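Local coordinates for uncharacterized protein (Bordetella pertussis, PDB 3FVV) that probably removes the phosphate from histidinol phosphate to give histidinol, the direct precursor of histidine, as a magnesium-dependent hydrolase of the HAD superfamily, at residues R199-N204 against Q219-F224. Numbering follows the deposited sequence.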
loop_
_atom_site.group_PDB
_atom_site.type_symbol
_atom_site.label_atom_id
_atom_site.label_comp_id
_atom_site.label_asym_id
_atom_site.label_seq_id
_atom_site.Cartn_x
_atom_site.Cartn_y
_atom_site.Cartn_z
ATOM N N ARG A 199 0.970 -18.194 6.374
ATOM C CA ARG A 199 2.401 -17.917 6.411
ATOM C C ARG A 199 2.728 -16.423 6.454
ATOM O O ARG A 199 3.074 -15.805 5.436
ATOM C CB ARG A 199 3.084 -18.521 5.206
ATOM C CG ARG A 199 2.713 -19.928 4.923
ATOM C CD ARG A 199 3.794 -20.911 5.361
ATOM N NE ARG A 199 4.192 -21.724 4.199
ATOM C CZ ARG A 199 4.190 -23.051 4.120
ATOM N NH1 ARG A 199 3.836 -23.805 5.160
ATOM N NH2 ARG A 199 4.588 -23.622 2.983
ATOM N N PRO A 200 2.644 -15.837 7.646
ATOM C CA PRO A 200 3.029 -14.444 7.819
ATOM C C PRO A 200 4.552 -14.258 7.732
ATOM O O PRO A 200 5.308 -15.048 8.352
ATOM C CB PRO A 200 2.538 -14.128 9.244
ATOM C CG PRO A 200 2.563 -15.447 9.939
ATOM C CD PRO A 200 2.209 -16.469 8.907
ATOM N N ILE A 201 4.993 -13.216 7.028
ATOM C CA ILE A 201 6.444 -12.924 6.852
ATOM C C ILE A 201 6.631 -11.457 7.218
ATOM O O ILE A 201 5.980 -10.582 6.650
ATOM C CB ILE A 201 6.949 -13.083 5.362
ATOM C CG1 ILE A 201 6.503 -14.423 4.711
ATOM C CG2 ILE A 201 8.428 -12.955 5.279
ATOM C CD1 ILE A 201 7.018 -15.642 5.399
ATOM N N ALA A 202 7.470 -11.207 8.193
ATOM C CA ALA A 202 7.805 -9.884 8.622
ATOM C C ALA A 202 8.954 -9.458 7.716
ATOM O O ALA A 202 10.049 -10.039 7.774
ATOM C CB ALA A 202 8.234 -9.919 10.055
ATOM N N ALA A 203 8.681 -8.490 6.859
ATOM C CA ALA A 203 9.619 -8.002 5.845
ATOM C C ALA A 203 10.082 -6.618 6.267
ATOM O O ALA A 203 9.255 -5.715 6.475
ATOM C CB ALA A 203 8.953 -7.943 4.475
ATOM N N ASN A 204 11.395 -6.447 6.398
ATOM C CA ASN A 204 11.958 -5.210 6.883
ATOM C C ASN A 204 11.229 -4.751 8.173
ATOM O O ASN A 204 10.863 -3.589 8.285
ATOM C CB ASN A 204 11.890 -4.106 5.799
ATOM C CG ASN A 204 12.349 -4.596 4.412
ATOM O OD1 ASN A 204 13.450 -5.118 4.278
ATOM N ND2 ASN A 204 11.469 -4.483 3.399
ATOM N N GLN A 219 8.707 -16.073 9.920
ATOM C CA GLN A 219 9.829 -15.766 9.045
ATOM C C GLN A 219 10.056 -14.225 9.026
ATOM O O GLN A 219 9.088 -13.472 9.121
ATOM C CB GLN A 219 9.502 -16.358 7.666
ATOM C CG GLN A 219 10.308 -16.002 6.485
ATOM C CD GLN A 219 11.632 -16.643 6.534
ATOM O OE1 GLN A 219 12.469 -16.267 7.334
ATOM N NE2 GLN A 219 11.828 -17.655 5.722
ATOM N N VAL A 220 11.322 -13.790 8.975
ATOM C CA VAL A 220 11.726 -12.364 8.915
ATOM C C VAL A 220 12.617 -12.235 7.724
ATOM O O VAL A 220 13.435 -13.093 7.508
ATOM C CB VAL A 220 12.510 -11.908 10.159
ATOM C CG1 VAL A 220 13.087 -10.512 9.981
ATOM C CG2 VAL A 220 11.625 -11.956 11.392
ATOM N N ILE A 221 12.431 -11.219 6.907
ATOM C CA ILE A 221 13.313 -11.008 5.804
ATOM C C ILE A 221 13.641 -9.542 5.746
ATOM O O ILE A 221 12.759 -8.705 5.769
ATOM C CB ILE A 221 12.685 -11.417 4.461
ATOM C CG1 ILE A 221 12.181 -12.859 4.507
ATOM C CG2 ILE A 221 13.703 -11.186 3.283
ATOM C CD1 ILE A 221 11.552 -13.243 3.166
ATOM N N ASP A 222 14.918 -9.227 5.661
ATOM C CA ASP A 222 15.353 -7.851 5.558
ATOM C C ASP A 222 15.762 -7.661 4.128
ATOM O O ASP A 222 16.908 -7.881 3.744
ATOM C CB ASP A 222 16.453 -7.567 6.567
ATOM C CG ASP A 222 15.887 -7.342 7.978
ATOM O OD1 ASP A 222 15.045 -6.447 8.160
ATOM O OD2 ASP A 222 16.175 -8.111 8.883
ATOM N N LEU A 223 14.783 -7.343 3.299
ATOM C CA LEU A 223 15.027 -7.194 1.837
ATOM C C LEU A 223 15.970 -6.050 1.503
ATOM O O LEU A 223 16.669 -6.123 0.518
ATOM C CB LEU A 223 13.725 -6.950 1.082
ATOM C CG LEU A 223 12.753 -8.117 1.077
ATOM C CD1 LEU A 223 11.365 -7.696 0.537
ATOM C CD2 LEU A 223 13.303 -9.314 0.264
ATOM N N PHE A 224 15.929 -4.963 2.251
ATOM C CA PHE A 224 16.827 -3.846 1.964
ATOM C C PHE A 224 17.106 -3.029 3.186
ATOM O O PHE A 224 18.085 -2.244 3.110
ATOM C CB PHE A 224 16.345 -2.911 0.811
ATOM C CG PHE A 224 14.859 -2.718 0.741
ATOM C CD1 PHE A 224 14.139 -3.236 -0.325
ATOM C CD2 PHE A 224 14.173 -2.096 1.754
ATOM C CE1 PHE A 224 12.753 -3.123 -0.396
ATOM C CE2 PHE A 224 12.770 -1.987 1.719
ATOM C CZ PHE A 224 12.046 -2.496 0.622
#
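Asn204 reaches across to the backbone at Leu223 and Phe224, just past the end of strand 199-203. Its CG lies anti to its own carbonyl carbon (chi1 -46°), and the amide beyond it brings OD1 to the turning backbone: Phe224 N donates to OD1 at 3.2 Å, tilted 28° from the amide plane, and Leu223 N lies 2.8 Å from the same oxygen. Asparagine suits this place because it tolerates the left-handed helical backbone found here, and its short amide can accept while ND2 donates to the carbonyl of His13. That amide also lies against the Phe224 ring, the two planes 23° apart, with ND2 3.3 Å from CE2.

Before the turn, Ala202 brackets Val220 as in a regular parallel ladder, its N bonding to Gln219 O and its O to Ile221 N (2.8 Å); Asn204 N bonds to Ile221 O. On one face Ile201 runs alongside the aliphatic start of Gln219, CD1 3.4 Å from Gln219 CB, while its CG2, anti to the backbone N, meets Ile221 CD1 at 3.8 Å. On the other face small Ala202, touching Leu209 and Ala213, lets helix 207-216 lie close, and Val220, beta-branched as suits a strand, touches Arg210 and Ala213. Arg210 also forms a salt bridge with Asp222. This helix connects the beta-alpha-beta unit; strand 219-221 edges the Rossmann-like HAD sheet, pairing with 199-203, which pairs with 180-185.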